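Propionate kinase (Francisella tularensis subsp. tularensis, PDB 3KHY) probably catalyses the reversible, magnesium-dependent transfer of a phosphoryl group between ATP and acetate or a related short-chain carboxylate such as propionate. Local coordinates at residues S177-S182 against A377-N382; R299-V304 against S336-L341; V14-I19 against V42-E47. All coordinates share one frame; numbering follows the deposited sequence.

In the fold
From the N terminus, contact 3 closes first: 14-19 meets 42-47 across the intervening strand 25-33, within the large sheet of the N-terminal half. Contact 1 opens at 177-182, and its loop stays open for almost 200 residues. Within that span contact 2 opens and closes, joining 299-304 to 336-341 beside the smaller sheet and the second subunit. Contact 1 then closes at 377-382, where the C-terminal helix returns to the large sheet. Contacts 1 and 3 touch there, A377 CB lying 3.8 Å from I19 CG2. Contacts 2 and 3 lie on opposite sides of the chain's centre, their centres about 38 Å apart.

Contact 1 (S177-S182 against A377-N382); sequences SHKYVS and AQETQN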
ATOM      1  N   SER A 177     -12.940 -16.558   6.385  1.00 17.67           N
ATOM      2  CA  SER A 177     -13.900 -15.642   6.994  1.00 15.23           C
ATOM      3  C   SER A 177     -14.588 -14.781   5.921  1.00 15.51           C
ATOM      4  O   SER A 177     -15.802 -14.608   5.946  1.00 17.17           O
ATOM      5  CB  SER A 177     -13.217 -14.779   8.054  1.00 13.54           C
ATOM      6  OG  SER A 177     -14.090 -13.764   8.534  1.00 14.43           O
ATOM      7  N   HIS A 178     -13.814 -14.246   4.976  1.00 11.08           N
ATOM      8  CA  HIS A 178     -14.403 -13.476   3.882  1.00 13.52           C
ATOM      9  C   HIS A 178     -15.397 -14.291   3.058  1.00 16.51           C
ATOM     10  O   HIS A 178     -16.445 -13.793   2.662  1.00 13.00           O
ATOM     11  CB  HIS A 178     -13.315 -12.867   2.989  1.00 12.86           C
ATOM     12  CG  HIS A 178     -12.553 -11.772   3.667  1.00 11.93           C
ATOM     13  ND1 HIS A 178     -13.152 -10.599   4.066  1.00 10.28           N
ATOM     14  CD2 HIS A 178     -11.256 -11.681   4.040  1.00 14.28           C
ATOM     15  CE1 HIS A 178     -12.255  -9.827   4.658  1.00 12.92           C
ATOM     16  NE2 HIS A 178     -11.096 -10.460   4.657  1.00 14.43           N
ATOM     17  N   LYS A 179     -15.083 -15.557   2.834  1.00 10.39           N
ATOM     18  CA  LYS A 179     -16.004 -16.439   2.121  1.00 14.11           C
ATOM     19  C   LYS A 179     -17.289 -16.711   2.907  1.00 17.16           C
ATOM     20  O   LYS A 179     -18.395 -16.549   2.395  1.00 19.00           O
ATOM     21  CB  LYS A 179     -15.309 -17.760   1.793  1.00 16.14           C
ATOM     22  CG  LYS A 179     -16.119 -18.674   0.872  1.00 20.57           C
ATOM     23  CD  LYS A 179     -15.276 -19.842   0.383  1.00 24.35           C
ATOM     24  CE  LYS A 179     -15.983 -20.615  -0.728  1.00 32.65           C
ATOM     25  NZ  LYS A 179     -16.717 -21.759  -0.148  1.00 44.69           N
ATOM     26  N   TYR A 180     -17.139 -17.139   4.153  1.00 16.27           N
ATOM     27  CA  TYR A 180     -18.290 -17.398   5.003  1.00 18.21           C
ATOM     28  C   TYR A 180     -19.170 -16.151   5.125  1.00 17.86           C
ATOM     29  O   TYR A 180     -20.379 -16.223   4.962  1.00 15.49           O
ATOM     30  CB  TYR A 180     -17.857 -17.888   6.390  1.00 18.19           C
ATOM     31  CG  TYR A 180     -19.023 -18.026   7.336  1.00 18.88           C
ATOM     32  CD1 TYR A 180     -19.799 -19.182   7.340  1.00 22.69           C
ATOM     33  CD2 TYR A 180     -19.379 -16.990   8.188  1.00 21.39           C
ATOM     34  CE1 TYR A 180     -20.880 -19.311   8.179  1.00 23.87           C
ATOM     35  CE2 TYR A 180     -20.468 -17.108   9.043  1.00 17.75           C
ATOM     36  CZ  TYR A 180     -21.213 -18.272   9.027  1.00 19.35           C
ATOM     37  OH  TYR A 180     -22.296 -18.397   9.856  1.00 24.95           O
ATOM     38  N   VAL A 181     -18.570 -15.001   5.407  1.00 13.04           N
ATOM     39  CA  VAL A 181     -19.370 -13.789   5.644  1.00 15.29           C
ATOM     40  C   VAL A 181     -20.070 -13.294   4.366  1.00 17.87           C
ATOM     41  O   VAL A 181     -21.227 -12.866   4.399  1.00 17.08           O
ATOM     42  CB  VAL A 181     -18.522 -12.672   6.311  1.00 17.16           C
ATOM     43  CG1 VAL A 181     -19.244 -11.332   6.263  1.00 15.35           C
ATOM     44  CG2 VAL A 181     -18.229 -13.048   7.764  1.00 14.91           C
ATOM     45  N   SER A 182     -19.378 -13.354   3.233  1.00 17.45           N
ATOM     46  CA  SER A 182     -20.004 -12.929   1.999  1.00 16.95           C
ATOM     47  C   SER A 182     -21.113 -13.915   1.636  1.00 20.60           C
ATOM     48  O   SER A 182     -22.136 -13.513   1.103  1.00 20.73           O
ATOM     49  CB  SER A 182     -18.988 -12.749   0.859  1.00 17.26           C
ATOM     50  OG  SER A 182     -18.290 -13.950   0.588  1.00 16.67           O
ATOM     51  N   ALA A 377     -15.900 -26.710   8.587  1.00 19.73           N
ATOM     52  CA  ALA A 377     -16.724 -27.917   8.710  1.00 21.22           C
ATOM     53  C   ALA A 377     -17.601 -28.114   7.478  1.00 23.77           C
ATOM     54  O   ALA A 377     -17.777 -29.237   7.008  1.00 28.15           O
ATOM     55  CB  ALA A 377     -17.580 -27.868   9.967  1.00 20.19           C
ATOM     56  N   GLN A 378     -18.142 -27.018   6.948  1.00 20.06           N
ATOM     57  CA  GLN A 378     -18.972 -27.091   5.744  1.00 22.04           C
ATOM     58  C   GLN A 378     -18.164 -27.460   4.504  1.00 22.86           C
ATOM     59  O   GLN A 378     -18.621 -28.241   3.663  1.00 23.85           O
ATOM     60  CB  GLN A 378     -19.713 -25.775   5.514  1.00 24.68           C
ATOM     61  CG  GLN A 378     -20.776 -25.470   6.555  1.00 34.41           C
ATOM     62  CD  GLN A 378     -21.326 -24.067   6.419  1.00 37.67           C
ATOM     63  OE1 GLN A 378     -20.729 -23.217   5.756  1.00 42.13           O
ATOM     64  NE2 GLN A 378     -22.460 -23.811   7.056  1.00 35.54           N
ATOM     65  N   GLU A 379     -16.971 -26.879   4.377  1.00 22.96           N
ATOM     66  CA  GLU A 379     -16.076 -27.209   3.270  1.00 19.88           C
ATOM     67  C   GLU A 379     -15.686 -28.679   3.306  1.00 24.56           C
ATOM     68  O   GLU A 379     -15.560 -29.339   2.271  1.00 29.25           O
ATOM     69  CB  GLU A 379     -14.811 -26.353   3.353  1.00 22.37           C
ATOM     70  CG  GLU A 379     -15.046 -24.913   2.986  1.00 27.53           C
ATOM     71  CD  GLU A 379     -15.215 -24.762   1.500  1.00 39.39           C
ATOM     72  OE1 GLU A 379     -14.251 -25.082   0.773  1.00 40.57           O
ATOM     73  OE2 GLU A 379     -16.308 -24.351   1.061  1.00 40.59           O
ATOM     74  N   THR A 380     -15.478 -29.182   4.515  1.00 22.34           N
ATOM     75  CA  THR A 380     -15.060 -30.568   4.710  1.00 22.11           C
ATOM     76  C   THR A 380     -16.201 -31.528   4.363  1.00 27.49           C
ATOM     77  O   THR A 380     -16.021 -32.460   3.583  1.00 32.33           O
ATOM     78  CB  THR A 380     -14.581 -30.793   6.157  1.00 25.29           C
ATOM     79  OG1 THR A 380     -13.430 -29.971   6.406  1.00 27.27           O
ATOM     80  CG2 THR A 380     -14.220 -32.268   6.394  1.00 25.45           C
ATOM     81  N   GLN A 381     -17.373 -31.277   4.932  1.00 26.07           N
ATOM     82  CA  GLN A 381     -18.573 -32.054   4.636  1.00 32.31           C
ATOM     83  C   GLN A 381     -18.818 -32.154   3.124  1.00 35.37           C
ATOM     84  O   GLN A 381     -19.194 -33.209   2.607  1.00 39.06           O
ATOM     85  CB  GLN A 381     -19.783 -31.409   5.315  1.00 37.05           C
ATOM     86  CG  GLN A 381     -21.124 -32.029   4.946  1.00 42.61           C
ATOM     87  CD  GLN A 381     -21.315 -33.401   5.546  1.00 49.54           C
ATOM     88  OE1 GLN A 381     -20.671 -33.752   6.536  1.00 51.46           O
ATOM     89  NE2 GLN A 381     -22.207 -34.188   4.955  1.00 56.49           N
ATOM     90  N   ASN A 382     -18.597 -31.050   2.422  1.00 35.80           N
ATOM     91  CA  ASN A 382     -18.832 -30.991   0.988  1.00 36.49           C
ATOM     92  C   ASN A 382     -17.999 -32.000   0.201  1.00 38.91           C
ATOM     93  O   ASN A 382     -18.393 -32.418  -0.885  1.00 45.74           O
ATOM     94  CB  ASN A 382     -18.568 -29.578   0.467  1.00 39.33           C
ATOM     95  CG  ASN A 382     -18.902 -29.431  -1.006  1.00 48.34           C
ATOM     96  OD1 ASN A 382     -18.063 -29.019  -1.807  1.00 50.95           O
ATOM     97  ND2 ASN A 382     -20.132 -29.774  -1.370  1.00 49.47           N
TER
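K179 and E379 meet between helix 175-188 and the C-terminal helix 372-382, two helices of the actin-like ATPase fold of the acetokinase family. The helices touch one turn earlier, but at 177-182 and 377-382 the backbones are apart, with 9.7 Å between CA of Y180 and CA of Q378, and it takes long side chains to bridge them. In K179 the bond from CA to CB already points at the other helix. CG lies opposite the backbone N (chi1 -172°), and the chain runs extended through CD to CE, the side chain also touching M375 and F145. At CE it comes within 4.2 Å of E379 OE2; a bend at chi4 (-95°) then sets NZ 2.9 Å from that oxygen in a salt bridge. This distance is doubtful, because NZ sits too close to another atom of the model. A second acid, E183, makes a long, weak ion pair with the same ammonium. E379 arrives from the opposite direction, and its other oxygen, OE1, is held by a hydrogen bond from S96, which should limit how the carboxylate can turn. Y180 is buried against L374 and M375, a place that suits an aromatic ring, and lies near E372, a predicted magnesium ligand. Q378, partly exposed, brings its amide oxygen to the edge of that ring, OE1 lying near the ring plane and 4.4 Å from Y180 CD1.

Contact 2 (R299-V304 against S336-L341); sequences RVAKFV and SKLANL
A301 lets the end of helix 328-337 and the turn after it come close to helix 287-307, in the C-terminal half of the actin-like fold and at the dimer interface. Its small methyl suits a place where CA of A301 and CA of L338 are only 6.1 Å apart. CB of A301 touches CB of K337 at 3.9 Å and, at the same separation, CG of L338. K337 offers this contact just the root of its side chain; the rest leads away from 299-304 toward an earlier part of helix 287-307, where its ammonium forms a salt bridge with E294; N333 accepts a hydrogen bond from it. The backbone of A301 takes part too, its O lying 3.5 Å from L338 CD2, and A301 also packs on I309 of the second subunit. Next along the helix, K302 points away from this turn and pairs with D217 of that subunit. One helical turn beyond A301, V304 presents its branched CB to the same leucine, the two side chains crossing obliquely. V304 CG1, placed opposite the backbone N (chi1 171°), reaches the fork of L338. L317 of strand 316-320 touches both, with I207 on V304 and F343 on L338 extending an apolar cluster in which leucine and valine are at home. At the fork, V304 CG1 is 3.9 Å from L338 CD1 and 4.0 Å from L338 CD2.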
ATOM      1  N   ARG A 299      -7.494   4.280   7.837  1.00 12.57           N
ATOM      2  CA  ARG A 299      -6.976   3.322   6.869  1.00 10.88           C
ATOM      3  C   ARG A 299      -8.089   2.391   6.374  1.00 11.52           C
ATOM      4  O   ARG A 299      -8.190   2.129   5.166  1.00 12.13           O
ATOM      5  CB  ARG A 299      -5.792   2.516   7.411  1.00  9.74           C
ATOM      6  CG  ARG A 299      -5.194   1.646   6.297  1.00 19.07           C
ATOM      7  CD  ARG A 299      -3.866   1.024   6.640  1.00 22.87           C
ATOM      8  NE  ARG A 299      -2.864   1.973   7.140  1.00 16.74           N
ATOM      9  CZ  ARG A 299      -1.734   1.570   7.705  1.00 23.36           C
ATOM     10  NH1 ARG A 299      -1.498   0.261   7.805  1.00 17.50           N
ATOM     11  NH2 ARG A 299      -0.853   2.449   8.174  1.00 18.82           N
ATOM     12  N   VAL A 300      -8.954   1.931   7.278  1.00  8.75           N
ATOM     13  CA  VAL A 300     -10.089   1.108   6.828  1.00  9.69           C
ATOM     14  C   VAL A 300     -10.953   1.906   5.848  1.00 10.50           C
ATOM     15  O   VAL A 300     -11.357   1.395   4.798  1.00 12.28           O
ATOM     16  CB  VAL A 300     -10.994   0.634   7.998  1.00 11.56           C
ATOM     17  CG1 VAL A 300     -12.241  -0.115   7.452  1.00  9.26           C
ATOM     18  CG2 VAL A 300     -10.206  -0.238   8.981  1.00 16.84           C
ATOM     19  N   ALA A 301     -11.261   3.155   6.199  1.00 12.24           N
ATOM     20  CA  ALA A 301     -12.065   3.996   5.320  1.00 10.75           C
ATOM     21  C   ALA A 301     -11.413   4.198   3.951  1.00 12.89           C
ATOM     22  O   ALA A 301     -12.101   4.167   2.935  1.00 13.89           O
ATOM     23  CB  ALA A 301     -12.371   5.341   5.975  1.00 11.46           C
ATOM     24  N   LYS A 302     -10.089   4.397   3.914  1.00 11.78           N
ATOM     25  CA  LYS A 302      -9.388   4.532   2.638  1.00 13.95           C
ATOM     26  C   LYS A 302      -9.501   3.289   1.735  1.00 14.93           C
ATOM     27  O   LYS A 302      -9.655   3.421   0.515  1.00  9.93           O
ATOM     28  CB  LYS A 302      -7.911   4.918   2.842  1.00 12.09           C
ATOM     29  CG  LYS A 302      -7.731   6.422   3.038  1.00 17.98           C
ATOM     30  CD  LYS A 302      -6.294   6.806   3.286  1.00 22.79           C
ATOM     31  CE  LYS A 302      -5.442   6.608   2.044  1.00 24.32           C
ATOM     32  NZ  LYS A 302      -4.049   7.018   2.350  1.00 24.05           N
ATOM     33  N   PHE A 303      -9.414   2.101   2.330  1.00 13.50           N
ATOM     34  CA  PHE A 303      -9.571   0.863   1.575  1.00 17.04           C
ATOM     35  C   PHE A 303     -11.010   0.708   1.076  1.00 18.10           C
ATOM     36  O   PHE A 303     -11.236   0.321  -0.059  1.00 14.82           O
ATOM     37  CB  PHE A 303      -9.151  -0.364   2.403  1.00 11.73           C
ATOM     38  CG  PHE A 303      -7.690  -0.733   2.255  1.00 13.36           C
ATOM     39  CD1 PHE A 303      -7.279  -1.646   1.289  1.00 15.38           C
ATOM     40  CD2 PHE A 303      -6.729  -0.137   3.059  1.00 16.23           C
ATOM     41  CE1 PHE A 303      -5.939  -1.966   1.140  1.00 16.92           C
ATOM     42  CE2 PHE A 303      -5.390  -0.466   2.930  1.00 19.90           C
ATOM     43  CZ  PHE A 303      -4.994  -1.383   1.969  1.00 15.85           C
ATOM     44  N   VAL A 304     -11.983   0.983   1.937  1.00 13.96           N
ATOM     45  CA  VAL A 304     -13.371   0.933   1.521  1.00 14.43           C
ATOM     46  C   VAL A 304     -13.565   1.832   0.311  1.00 15.50           C
ATOM     47  O   VAL A 304     -14.109   1.410  -0.705  1.00 12.82           O
ATOM     48  CB  VAL A 304     -14.312   1.419   2.630  1.00 14.15           C
ATOM     49  CG1 VAL A 304     -15.729   1.570   2.077  1.00 18.09           C
ATOM     50  CG2 VAL A 304     -14.282   0.444   3.809  1.00 12.00           C
ATOM     51  N   SER A 336     -18.068   7.482  10.000  1.00 15.77           N
ATOM     52  CA  SER A 336     -17.876   8.926  10.057  1.00 18.34           C
ATOM     53  C   SER A 336     -16.910   9.389   8.963  1.00 19.86           C
ATOM     54  O   SER A 336     -17.147  10.392   8.281  1.00 20.33           O
ATOM     55  CB  SER A 336     -17.327   9.322  11.430  1.00 24.75           C
ATOM     56  OG  SER A 336     -17.223  10.724  11.531  1.00 33.67           O
ATOM     57  N   LYS A 337     -15.824   8.647   8.784  1.00 14.54           N
ATOM     58  CA  LYS A 337     -14.815   9.043   7.804  1.00 16.53           C
ATOM     59  C   LYS A 337     -15.258   8.781   6.364  1.00 15.67           C
ATOM     60  O   LYS A 337     -14.620   9.233   5.422  1.00 16.22           O
ATOM     61  CB  LYS A 337     -13.477   8.362   8.124  1.00 19.51           C
ATOM     62  CG  LYS A 337     -12.832   8.964   9.382  1.00 17.31           C
ATOM     63  CD  LYS A 337     -11.584   8.229   9.834  1.00 16.65           C
ATOM     64  CE  LYS A 337     -10.806   9.067  10.861  1.00 17.72           C
ATOM     65  NZ  LYS A 337     -11.639   9.521  12.028  1.00 14.52           N
ATOM     66  N   LEU A 338     -16.350   8.037   6.205  1.00 14.98           N
ATOM     67  CA  LEU A 338     -16.881   7.697   4.888  1.00 10.96           C
ATOM     68  C   LEU A 338     -18.094   8.569   4.524  1.00 17.89           C
ATOM     69  O   LEU A 338     -18.811   8.280   3.575  1.00 19.02           O
ATOM     70  CB  LEU A 338     -17.268   6.219   4.832  1.00 10.43           C
ATOM     71  CG  LEU A 338     -16.062   5.267   4.775  1.00 12.03           C
ATOM     72  CD1 LEU A 338     -16.464   3.840   5.166  1.00 16.54           C
ATOM     73  CD2 LEU A 338     -15.384   5.288   3.408  1.00 12.31           C
ATOM     74  N   ALA A 339     -18.290   9.651   5.263  1.00 16.58           N
ATOM     75  CA  ALA A 339     -19.434  10.534   5.038  1.00 22.46           C
ATOM     76  C   ALA A 339     -19.539  11.019   3.584  1.00 23.85           C
ATOM     77  O   ALA A 339     -20.627  11.048   3.020  1.00 20.19           O
ATOM     78  CB  ALA A 339     -19.391  11.722   6.002  1.00 21.01           C
ATOM     79  N   ASN A 340     -18.417  11.390   2.972  1.00 18.91           N
ATOM     80  CA  ASN A 340     -18.471  11.946   1.616  1.00 19.80           C
ATOM     81  C   ASN A 340     -18.807  10.909   0.550  1.00 22.19           C
ATOM     82  O   ASN A 340     -19.046  11.254  -0.613  1.00 22.38           O
ATOM     83  CB  ASN A 340     -17.171  12.673   1.255  1.00 16.52           C
ATOM     84  CG  ASN A 340     -16.936  13.898   2.115  1.00 22.50           C
ATOM     85  OD1 ASN A 340     -17.872  14.638   2.427  1.00 22.03           O
ATOM     86  ND2 ASN A 340     -15.676  14.128   2.491  1.00 17.89           N
ATOM     87  N   LEU A 341     -18.829   9.637   0.945  1.00 15.88           N
ATOM     88  CA  LEU A 341     -19.144   8.565   0.009  1.00 18.03           C
ATOM     89  C   LEU A 341     -20.554   7.997   0.197  1.00 20.23           C
ATOM     90  O   LEU A 341     -20.859   6.923  -0.319  1.00 21.33           O
ATOM     91  CB  LEU A 341     -18.132   7.424   0.136  1.00 18.30           C
ATOM     92  CG  LEU A 341     -16.818   7.519  -0.641  1.00 30.24           C
ATOM     93  CD1 LEU A 341     -16.056   8.757  -0.248  1.00 34.13           C
ATOM     94  CD2 LEU A 341     -15.974   6.275  -0.401  1.00 25.04           C
TER

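Contact 3 (V14-I19 against V42-E47); sequences VKFALI and VVFKAE
F16 leans over the middle strand of three to meet V42 and F44, within the antiparallel part of the large N-terminal sheet of this actin-like fold. Strand 25-33 lies between 14-19 and 42-45, so these two are second neighbours: they run nearly parallel, at 17°, with axes 9.0 Å apart and no hydrogen bond between them. The residue bonded to F16 through the backbone on strand 25-33 is G30, which has no side chain to stand between the partners. F16 carries CG between its backbone N and carbonyl carbon (chi1 60°), which directs the ring toward the far strand. There it crosses the F44 side chain at about a right angle. The two ring planes are inclined by 55° with centroids 5.5 Å apart, an oblique pairing in which the leading atom CZ of F16 comes 3.7 Å from F44 CE1. V42 approaches differently: its CG1 sits at the edge of the F16 ring, near the ring plane and 3.9 Å from CE2. Helix 59-72 completes this buried apolar layer, L66 touching F16, M65 touching V42, and F69 stacking on the F44 ring, so large aromatics and a branched valine suit it well. From the other face of the strand K15, a predicted ATP-binding residue, forms a salt bridge with E373. V43, between V42 and F44 in sequence, adds its backbone O, 3.6 Å from F16 CZ.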
ATOM      1  N   VAL A  14      -2.884 -26.429  19.651  1.00 30.88           N
ATOM      2  CA  VAL A  14      -3.922 -27.000  18.806  1.00 30.86           C
ATOM      3  C   VAL A  14      -5.263 -26.396  19.184  1.00 30.61           C
ATOM      4  O   VAL A  14      -5.747 -26.576  20.297  1.00 31.35           O
ATOM      5  CB  VAL A  14      -4.020 -28.536  18.943  1.00 34.35           C
ATOM      6  CG1 VAL A  14      -5.153 -29.074  18.063  1.00 31.47           C
ATOM      7  CG2 VAL A  14      -2.693 -29.201  18.576  1.00 37.89           C
ATOM      8  N   LYS A  15      -5.860 -25.663  18.257  1.00 28.21           N
ATOM      9  CA  LYS A  15      -7.197 -25.148  18.471  1.00 26.04           C
ATOM     10  C   LYS A  15      -8.166 -26.142  17.853  1.00 30.08           C
ATOM     11  O   LYS A  15      -7.943 -26.599  16.736  1.00 29.75           O
ATOM     12  CB  LYS A  15      -7.333 -23.790  17.801  1.00 25.93           C
ATOM     13  CG  LYS A  15      -8.731 -23.231  17.848  1.00 28.83           C
ATOM     14  CD  LYS A  15      -8.843 -22.003  16.976  1.00 37.95           C
ATOM     15  CE  LYS A  15     -10.277 -21.519  16.909  1.00 48.75           C
ATOM     16  NZ  LYS A  15     -10.357 -20.240  16.157  1.00 57.22           N
ATOM     17  N   PHE A  16      -9.226 -26.503  18.570  1.00 24.62           N
ATOM     18  CA  PHE A  16     -10.149 -27.503  18.034  1.00 25.61           C
ATOM     19  C   PHE A  16     -11.624 -27.197  18.267  1.00 21.23           C
ATOM     20  O   PHE A  16     -11.984 -26.463  19.184  1.00 23.56           O
ATOM     21  CB  PHE A  16      -9.806 -28.909  18.556  1.00 23.54           C
ATOM     22  CG  PHE A  16      -9.859 -29.035  20.053  1.00 26.93           C
ATOM     23  CD1 PHE A  16     -11.048 -29.339  20.692  1.00 32.78           C
ATOM     24  CD2 PHE A  16      -8.720 -28.866  20.818  1.00 27.88           C
ATOM     25  CE1 PHE A  16     -11.100 -29.467  22.065  1.00 33.26           C
ATOM     26  CE2 PHE A  16      -8.767 -28.988  22.188  1.00 30.26           C
ATOM     27  CZ  PHE A  16      -9.960 -29.291  22.811  1.00 35.03           C
ATOM     28  N   ALA A  17     -12.471 -27.769  17.419  1.00 20.16           N
ATOM     29  CA  ALA A  17     -13.910 -27.650  17.582  1.00 18.64           C
ATOM     30  C   ALA A  17     -14.603 -28.862  16.991  1.00 20.46           C
ATOM     31  O   ALA A  17     -14.160 -29.422  15.986  1.00 22.87           O
ATOM     32  CB  ALA A  17     -14.418 -26.378  16.912  1.00 18.33           C
ATOM     33  N   LEU A  18     -15.699 -29.257  17.621  1.00 19.66           N
ATOM     34  CA  LEU A  18     -16.525 -30.343  17.130  1.00 23.00           C
ATOM     35  C   LEU A  18     -17.827 -29.739  16.641  1.00 26.19           C
ATOM     36  O   LEU A  18     -18.588 -29.171  17.426  1.00 26.29           O
ATOM     37  CB  LEU A  18     -16.806 -31.313  18.266  1.00 20.79           C
ATOM     38  CG  LEU A  18     -17.297 -32.701  17.875  1.00 33.94           C
ATOM     39  CD1 LEU A  18     -16.390 -33.307  16.807  1.00 37.05           C
ATOM     40  CD2 LEU A  18     -17.341 -33.572  19.119  1.00 31.48           C
ATOM     41  N   ILE A  19     -18.087 -29.854  15.345  1.00 21.93           N
ATOM     42  CA  ILE A  19     -19.186 -29.123  14.740  1.00 23.32           C
ATOM     43  C   ILE A  19     -20.124 -30.053  13.974  1.00 25.68           C
ATOM     44  O   ILE A  19     -19.681 -30.979  13.308  1.00 25.94           O
ATOM     45  CB  ILE A  19     -18.636 -28.013  13.819  1.00 25.51           C
ATOM     46  CG1 ILE A  19     -17.897 -26.976  14.666  1.00 24.24           C
ATOM     47  CG2 ILE A  19     -19.750 -27.345  12.999  1.00 21.12           C
ATOM     48  CD1 ILE A  19     -17.102 -26.001  13.859  1.00 38.64           C
ATOM     49  N   VAL A  42      -4.714 -28.171  28.238  1.00 28.92           N
ATOM     50  CA  VAL A  42      -5.777 -28.221  27.252  1.00 30.05           C
ATOM     51  C   VAL A  42      -7.067 -27.706  27.875  1.00 29.82           C
ATOM     52  O   VAL A  42      -7.499 -28.192  28.927  1.00 28.94           O
ATOM     53  CB  VAL A  42      -5.992 -29.649  26.735  1.00 31.92           C
ATOM     54  CG1 VAL A  42      -6.939 -29.641  25.539  1.00 27.78           C
ATOM     55  CG2 VAL A  42      -4.652 -30.277  26.371  1.00 30.15           C
ATOM     56  N   VAL A  43      -7.665 -26.702  27.243  1.00 28.39           N
ATOM     57  CA  VAL A  43      -8.973 -26.213  27.667  1.00 25.95           C
ATOM     58  C   VAL A  43     -10.066 -26.867  26.833  1.00 27.00           C
ATOM     59  O   VAL A  43      -9.952 -26.965  25.615  1.00 34.57           O
ATOM     60  CB  VAL A  43      -9.095 -24.691  27.520  1.00 27.96           C
ATOM     61  CG1 VAL A  43     -10.422 -24.219  28.107  1.00 29.57           C
ATOM     62  CG2 VAL A  43      -7.924 -23.991  28.201  1.00 26.29           C
ATOM     63  N   PHE A  44     -11.107 -27.344  27.499  1.00 22.90           N
ATOM     64  CA  PHE A  44     -12.260 -27.910  26.827  1.00 21.31           C
ATOM     65  C   PHE A  44     -13.474 -27.099  27.238  1.00 27.15           C
ATOM     66  O   PHE A  44     -13.730 -26.910  28.434  1.00 28.22           O
ATOM     67  CB  PHE A  44     -12.497 -29.350  27.278  1.00 20.73           C
ATOM     68  CG  PHE A  44     -11.419 -30.317  26.872  1.00 27.75           C
ATOM     69  CD1 PHE A  44     -11.497 -30.999  25.672  1.00 29.17           C
ATOM     70  CD2 PHE A  44     -10.358 -30.592  27.723  1.00 31.32           C
ATOM     71  CE1 PHE A  44     -10.521 -31.907  25.313  1.00 33.53           C
ATOM     72  CE2 PHE A  44      -9.384 -31.504  27.370  1.00 32.43           C
ATOM     73  CZ  PHE A  44      -9.463 -32.158  26.171  1.00 31.37           C
ATOM     74  N   LYS A  45     -14.241 -26.647  26.259  1.00 30.54           N
ATOM     75  CA  LYS A  45     -15.469 -25.916  26.543  1.00 31.56           C
ATOM     76  C   LYS A  45     -16.657 -26.605  25.895  1.00 33.48           C
ATOM     77  O   LYS A  45     -16.848 -26.521  24.681  1.00 27.19           O
ATOM     78  CB  LYS A  45     -15.360 -24.473  26.050  1.00 25.92           C
ATOM     79  CG  LYS A  45     -14.290 -23.652  26.760  1.00 30.16           C
ATOM     80  CD  LYS A  45     -14.108 -22.292  26.087  1.00 42.93           C
ATOM     81  CE  LYS A  45     -13.238 -21.373  26.934  1.00 50.08           C
ATOM     82  NZ  LYS A  45     -13.003 -20.051  26.289  1.00 53.68           N
ATOM     83  N   ALA A  46     -17.446 -27.301  26.704  1.00 30.28           N
ATOM     84  CA  ALA A  46     -18.706 -27.854  26.228  1.00 32.02           C
ATOM     85  C   ALA A  46     -19.815 -27.127  26.957  1.00 32.61           C
ATOM     86  O   ALA A  46     -20.005 -25.934  26.754  1.00 35.15           O
ATOM     87  CB  ALA A  46     -18.779 -29.343  26.488  1.00 33.62           C
ATOM     88  N   GLU A  47     -20.532 -27.843  27.816  1.00 36.44           N
ATOM     89  CA  GLU A  47     -21.516 -27.209  28.683  1.00 43.88           C
ATOM     90  C   GLU A  47     -20.812 -26.262  29.651  1.00 34.98           C
ATOM     91  O   GLU A  47     -21.284 -25.148  29.896  1.00 29.90           O
ATOM     92  CB  GLU A  47     -22.321 -28.256  29.451  1.00 59.75           C
ATOM     93  CG  GLU A  47     -23.706 -28.508  28.877  1.00 75.29           C
ATOM     94  CD  GLU A  47     -24.608 -27.287  28.965  1.00 84.00           C
ATOM     95  OE1 GLU A  47     -24.330 -26.394  29.797  1.00 85.54           O
ATOM     96  OE2 GLU A  47     -25.597 -27.222  28.201  1.00 86.01           O
TER